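Local coordinates for uncharacterized protein (Kutzneria albida DSM 43870, PDB 5M6Q) that probably cross-links proteins as a microbial transglutaminase, transferring the acyl group of protein-bound glutamine side chains to amines, at residues A120-S133 with D211-K224. Sequence-based numbering, arbitrary orientation.
Sequences AKLKASIFSKRFYS and DFDEQVFTVAFAKK
The Phe131 ring takes Glu214 CB over one face in a CH-pi contact, 3.5 Å from its centroid and 15° off the normal, while Val216 CG1 and the carbonyl oxygen of Lys129 lie at its edge. With CG set between the backbone N and carbonyl carbon (chi1 62°), the ring leans over the neighbouring strand; Phe127, turned alike, receives Thr218 CB on a face, again CH-pi, and the apolar Ala220 methyl at its edge. Arg130 lays its aliphatic CB over one face of Phe212, a third CH-pi contact; Asp211 CB backs the other face. The guanidinium, 57° from that ring plane, has Phe212 CD2 over one face, toward the rim, and at its edge a water that bridges Arg130 NE to Glu214 O; NH1 reaches the carbonyls of Tyr205 and Arg207. Strands 122-131 and 214-223 are antiparallel neighbours inside the central sheet of the transglutaminase, and their pairing ends in a classic beta bulge: Asp213 N and Glu214 N both donate to Phe131 O, from opposite faces of its plane. Asp213's short side chain lets its carboxylate grip Ser133 twice, OD1 taking the backbone N at 2.8 Å and OD2 taking OG at 2.7 Å, each through a syn lone pair. Ser128 OG, over a face of Phe217, donates to Val216 O (3.0 Å) from above the carbonyl plane and accepts from Gln215 NE2 (2.9 Å), an amide nitrogen that also bonds Ser206 OG. A leucine in place of Gln215 would probably leave both serines without this partner. At the far end, the extended Lys224 chain carries NZ to a hydrogen bond with Ala120 O at 2.9 Å, and a water links NZ to Leu122 O.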
loop_
_atom_site.group_PDB
_atom_site.type_symbol
_atom_site.label_atom_id
_atom_site.label_comp_id
_atom_site.label_asym_id
_atom_site.label_seq_id
_atom_site.Cartn_x
_atom_site.Cartn_y
_atom_site.Cartn_z
ATOM N N ALA A 120 -17.645 9.045 -4.936
ATOM C CA ALA A 120 -18.490 7.859 -4.823
ATOM C C ALA A 120 -17.808 6.608 -5.400
ATOM O O ALA A 120 -18.201 5.479 -5.090
ATOM C CB ALA A 120 -19.809 8.091 -5.510
ATOM N N LYS A 121 -16.793 6.812 -6.239
ATOM C CA LYS A 121 -16.045 5.710 -6.836
ATOM C C LYS A 121 -14.755 5.369 -6.066
ATOM O O LYS A 121 -13.927 4.615 -6.556
ATOM C CB LYS A 121 -15.680 6.047 -8.281
ATOM C CG LYS A 121 -16.856 6.316 -9.220
ATOM C CD LYS A 121 -16.333 6.745 -10.593
ATOM C CE LYS A 121 -17.448 6.910 -11.630
ATOM N NZ LYS A 121 -16.883 7.393 -12.930
ATOM N N LEU A 122 -14.565 5.939 -4.881
ATOM C CA LEU A 122 -13.302 5.739 -4.177
ATOM C C LEU A 122 -13.460 4.907 -2.927
ATOM O O LEU A 122 -14.518 4.900 -2.296
ATOM C CB LEU A 122 -12.669 7.086 -3.805
ATOM C CG LEU A 122 -12.222 7.938 -4.993
ATOM C CD1 LEU A 122 -11.800 9.294 -4.505
ATOM C CD2 LEU A 122 -11.091 7.256 -5.798
ATOM N N LYS A 123 -12.392 4.202 -2.572
ATOM C CA LYS A 123 -12.316 3.551 -1.276
ATOM C C LYS A 123 -10.888 3.660 -0.756
ATOM O O LYS A 123 -9.928 3.570 -1.526
ATOM C CB LYS A 123 -12.737 2.085 -1.368
ATOM C CG LYS A 123 -11.942 1.308 -2.387
ATOM C CD LYS A 123 -11.954 -0.177 -2.112
ATOM C CE LYS A 123 -11.441 -0.955 -3.327
ATOM N NZ LYS A 123 -11.296 -2.411 -3.025
ATOM N N ALA A 124 -10.753 3.862 0.547
ATOM C CA ALA A 124 -9.444 3.854 1.177
ATOM C C ALA A 124 -8.946 2.415 1.314
ATOM O O ALA A 124 -9.664 1.551 1.806
ATOM C CB ALA A 124 -9.504 4.539 2.521
ATOM N N SER A 125 -7.724 2.163 0.856
ATOM C CA SER A 125 -7.144 0.831 0.883
ATOM C C SER A 125 -5.801 0.887 1.582
ATOM O O SER A 125 -5.265 1.965 1.773
ATOM C CB SER A 125 -6.996 0.279 -0.530
ATOM O OG SER A 125 -8.274 0.085 -1.104
ATOM N N ILE A 126 -5.282 -0.268 1.986
ATOM C CA ILE A 126 -4.034 -0.339 2.748
ATOM C C ILE A 126 -3.030 -1.206 2.012
ATOM O O ILE A 126 -3.379 -2.231 1.414
ATOM C CB ILE A 126 -4.262 -0.878 4.175
ATOM C CG1 ILE A 126 -5.098 0.106 4.987
ATOM C CG2 ILE A 126 -2.927 -1.182 4.909
ATOM C CD1 ILE A 126 -5.405 -0.383 6.382
ATOM N N PHE A 127 -1.782 -0.776 2.034
ATOM C CA PHE A 127 -0.699 -1.655 1.655
ATOM C C PHE A 127 0.440 -1.373 2.606
ATOM O O PHE A 127 0.461 -0.337 3.254
ATOM C CB PHE A 127 -0.297 -1.454 0.191
ATOM C CG PHE A 127 0.165 -0.072 -0.125
ATOM C CD1 PHE A 127 1.497 0.281 0.027
ATOM C CD2 PHE A 127 -0.727 0.877 -0.603
ATOM C CE1 PHE A 127 1.933 1.570 -0.275
ATOM C CE2 PHE A 127 -0.299 2.166 -0.896
ATOM C CZ PHE A 127 1.035 2.504 -0.741
ATOM N N SER A 128 1.382 -2.302 2.691
ATOM C CA SER A 128 2.522 -2.158 3.565
ATOM C C SER A 128 3.783 -2.145 2.748
ATOM O O SER A 128 3.996 -3.009 1.892
ATOM C CB SER A 128 2.590 -3.294 4.580
ATOM O OG SER A 128 3.724 -3.108 5.405
ATOM N N LYS A 129 4.636 -1.179 3.034
ATOM C CA LYS A 129 5.868 -1.037 2.305
ATOM C C LYS A 129 7.053 -1.253 3.227
ATOM O O LYS A 129 7.121 -0.693 4.320
ATOM C CB LYS A 129 5.945 0.347 1.646
ATOM C CG LYS A 129 7.251 0.629 0.940
ATOM C CD LYS A 129 7.347 2.136 0.607
ATOM C CE LYS A 129 8.687 2.495 0.017
ATOM N NZ LYS A 129 8.986 1.732 -1.246
ATOM N N ARG A 130 7.988 -2.071 2.770
ATOM C CA ARG A 130 9.230 -2.294 3.474
ATOM C C ARG A 130 10.359 -1.672 2.660
ATOM O O ARG A 130 10.389 -1.774 1.426
ATOM C CB ARG A 130 9.478 -3.791 3.692
ATOM C CG ARG A 130 8.321 -4.526 4.379
ATOM C CD ARG A 130 8.702 -5.955 4.773
ATOM N NE ARG A 130 9.864 -6.005 5.667
ATOM C CZ ARG A 130 10.420 -7.126 6.125
ATOM N NH1 ARG A 130 9.913 -8.311 5.798
ATOM N NH2 ARG A 130 11.481 -7.067 6.919
ATOM N N PHE A 131 11.279 -1.023 3.347
ATOM C CA PHE A 131 12.330 -0.283 2.669
ATOM C C PHE A 131 13.549 -0.101 3.568
ATOM O O PHE A 131 13.575 -0.554 4.715
ATOM C CB PHE A 131 11.791 1.075 2.187
ATOM C CG PHE A 131 11.307 1.985 3.299
ATOM C CD1 PHE A 131 10.056 1.798 3.882
ATOM C CD2 PHE A 131 12.092 3.050 3.733
ATOM C CE1 PHE A 131 9.598 2.644 4.879
ATOM C CE2 PHE A 131 11.637 3.913 4.744
ATOM C CZ PHE A 131 10.391 3.707 5.318
ATOM N N TYR A 132 14.570 0.547 3.021
ATOM C CA TYR A 132 15.828 0.775 3.714
ATOM C C TYR A 132 15.898 2.240 4.146
ATOM O O TYR A 132 15.558 3.139 3.382
ATOM C CB TYR A 132 16.995 0.403 2.794
ATOM C CG TYR A 132 18.384 0.514 3.385
ATOM C CD1 TYR A 132 18.715 -0.094 4.581
ATOM C CD2 TYR A 132 19.373 1.208 2.712
ATOM C CE1 TYR A 132 20.006 -0.002 5.096
ATOM C CE2 TYR A 132 20.655 1.299 3.205
ATOM C CZ TYR A 132 20.971 0.697 4.388
ATOM O OH TYR A 132 22.257 0.821 4.857
ATOM N N SER A 133 16.333 2.467 5.377
ATOM C CA SER A 133 16.282 3.791 5.990
ATOM C C SER A 133 17.337 4.734 5.450
ATOM O O SER A 133 17.119 5.939 5.405
ATOM C CB SER A 133 16.445 3.682 7.504
ATOM O OG SER A 133 17.694 3.115 7.818
ATOM N N ASP A 211 17.485 -6.978 3.673
ATOM C CA ASP A 211 17.168 -5.931 2.702
ATOM C C ASP A 211 16.643 -4.664 3.361
ATOM O O ASP A 211 16.946 -3.558 2.915
ATOM C CB ASP A 211 16.109 -6.414 1.691
ATOM C CG ASP A 211 16.469 -7.729 1.031
ATOM O OD1 ASP A 211 16.458 -8.783 1.716
ATOM O OD2 ASP A 211 16.728 -7.714 -0.187
ATOM N N PHE A 212 15.840 -4.835 4.410
ATOM C CA PHE A 212 14.977 -3.767 4.911
ATOM C C PHE A 212 15.106 -3.508 6.409
ATOM O O PHE A 212 15.210 -4.446 7.178
ATOM C CB PHE A 212 13.515 -4.109 4.632
ATOM C CG PHE A 212 13.255 -4.607 3.248
ATOM C CD1 PHE A 212 13.627 -3.842 2.141
ATOM C CD2 PHE A 212 12.611 -5.824 3.051
ATOM C CE1 PHE A 212 13.395 -4.299 0.861
ATOM C CE2 PHE A 212 12.350 -6.291 1.773
ATOM C CZ PHE A 212 12.746 -5.533 0.670
ATOM N N ASP A 213 15.039 -2.250 6.841
ATOM C CA ASP A 213 14.971 -2.011 8.285
ATOM C C ASP A 213 13.787 -1.121 8.683
ATOM O O ASP A 213 13.638 -0.747 9.848
ATOM C CB ASP A 213 16.292 -1.427 8.810
ATOM C CG ASP A 213 16.661 -0.094 8.177
ATOM O OD1 ASP A 213 16.090 0.288 7.131
ATOM O OD2 ASP A 213 17.554 0.583 8.737
ATOM N N GLU A 214 12.936 -0.829 7.717
ATOM C CA GLU A 214 11.737 -0.025 7.929
ATOM C C GLU A 214 10.520 -0.683 7.299
ATOM O O GLU A 214 10.619 -1.310 6.251
ATOM C CB GLU A 214 11.893 1.387 7.329
ATOM C CG GLU A 214 13.010 2.227 7.932
ATOM C CD GLU A 214 12.779 2.619 9.399
ATOM O OE1 GLU A 214 11.628 2.510 9.916
ATOM O OE2 GLU A 214 13.772 3.047 10.039
ATOM N N GLN A 215 9.377 -0.519 7.950
ATOM C CA GLN A 215 8.108 -0.967 7.415
ATOM C C GLN A 215 7.049 0.046 7.801
ATOM O O GLN A 215 6.993 0.474 8.952
ATOM C CB GLN A 215 7.746 -2.361 7.938
ATOM C CG GLN A 215 6.418 -2.876 7.392
ATOM C CD GLN A 215 6.219 -4.360 7.659
ATOM O OE1 GLN A 215 7.116 -5.030 8.152
ATOM N NE2 GLN A 215 5.043 -4.878 7.326
ATOM N N VAL A 216 6.231 0.444 6.830
ATOM C CA VAL A 216 5.111 1.348 7.065
ATOM C C VAL A 216 3.815 0.727 6.559
ATOM O O VAL A 216 3.824 -0.157 5.717
ATOM C CB VAL A 216 5.319 2.729 6.384
ATOM C CG1 VAL A 216 6.521 3.458 6.979
ATOM C CG2 VAL A 216 5.471 2.565 4.884
ATOM N N PHE A 217 2.700 1.216 7.085
ATOM C CA PHE A 217 1.396 0.818 6.627
ATOM C C PHE A 217 0.731 2.066 6.079
ATOM O O PHE A 217 0.596 3.072 6.777
ATOM C CB PHE A 217 0.595 0.186 7.764
ATOM C CG PHE A 217 1.218 -1.066 8.291
ATOM C CD1 PHE A 217 0.881 -2.296 7.748
ATOM C CD2 PHE A 217 2.184 -1.010 9.275
ATOM C CE1 PHE A 217 1.470 -3.444 8.214
ATOM C CE2 PHE A 217 2.776 -2.157 9.742
ATOM C CZ PHE A 217 2.422 -3.369 9.212
ATOM N N THR A 218 0.311 1.976 4.830
ATOM C CA THR A 218 -0.012 3.148 4.039
ATOM C C THR A 218 -1.438 3.079 3.573
ATOM O O THR A 218 -1.924 2.027 3.164
ATOM C CB THR A 218 0.941 3.270 2.828
ATOM O OG1 THR A 218 2.284 3.359 3.310
ATOM C CG2 THR A 218 0.613 4.503 1.976
ATOM N N VAL A 219 -2.114 4.209 3.668
ATOM C CA VAL A 219 -3.493 4.315 3.240
ATOM C C VAL A 219 -3.519 5.113 1.963
ATOM O O VAL A 219 -2.892 6.169 1.880
ATOM C CB VAL A 219 -4.359 4.977 4.326
ATOM C CG1 VAL A 219 -5.817 4.994 3.891
ATOM C CG2 VAL A 219 -4.188 4.271 5.648
ATOM N N ALA A 220 -4.238 4.618 0.968
ATOM C CA ALA A 220 -4.366 5.319 -0.301
ATOM C C ALA A 220 -5.746 5.059 -0.869
ATOM O O ALA A 220 -6.385 4.050 -0.547
ATOM C CB ALA A 220 -3.283 4.868 -1.294
ATOM N N PHE A 221 -6.216 5.964 -1.716
ATOM C CA PHE A 221 -7.497 5.768 -2.356
ATOM C C PHE A 221 -7.367 4.849 -3.543
ATOM O O PHE A 221 -6.493 5.007 -4.388
ATOM C CB PHE A 221 -8.117 7.110 -2.761
ATOM C CG PHE A 221 -8.748 7.823 -1.605
ATOM C CD1 PHE A 221 -9.862 7.286 -0.989
ATOM C CD2 PHE A 221 -8.201 8.991 -1.099
ATOM C CE1 PHE A 221 -10.444 7.913 0.083
ATOM C CE2 PHE A 221 -8.784 9.632 -0.025
ATOM C CZ PHE A 221 -9.905 9.086 0.574
ATOM N N ALA A 222 -8.220 3.843 -3.561
ATOM C CA ALA A 222 -8.339 2.971 -4.711
ATOM C C ALA A 222 -9.635 3.328 -5.427
ATOM O O ALA A 222 -10.572 3.840 -4.819
ATOM C CB ALA A 222 -8.326 1.498 -4.294
ATOM N N LYS A 223 -9.693 3.062 -6.720
ATOM C CA LYS A 223 -10.946 3.237 -7.434
ATOM C C LYS A 223 -11.714 1.909 -7.433
ATOM O O LYS A 223 -11.169 0.877 -7.816
ATOM C CB LYS A 223 -10.680 3.724 -8.852
ATOM C CG LYS A 223 -11.944 3.942 -9.657
ATOM C CD LYS A 223 -11.631 4.327 -11.091
ATOM C CE LYS A 223 -12.845 4.122 -11.987
ATOM N NZ LYS A 223 -12.567 4.621 -13.358
ATOM N N LYS A 224 -12.964 1.935 -6.968
ATOM C CA LYS A 224 -13.835 0.758 -6.986
ATOM C C LYS A 224 -14.016 0.189 -8.393
ATOM O O LYS A 224 -13.767 0.875 -9.386
ATOM C CB LYS A 224 -15.212 1.098 -6.421
ATOM C CG LYS A 224 -15.253 1.449 -4.956
ATOM C CD LYS A 224 -16.627 2.016 -4.626
ATOM C CE LYS A 224 -16.646 2.708 -3.282
ATOM N NZ LYS A 224 -17.949 3.391 -3.033
HETATM O O HOH W 1 -16.921 6.295 -2.093
HETATM O O HOH W 2 11.299 -3.953 7.031
#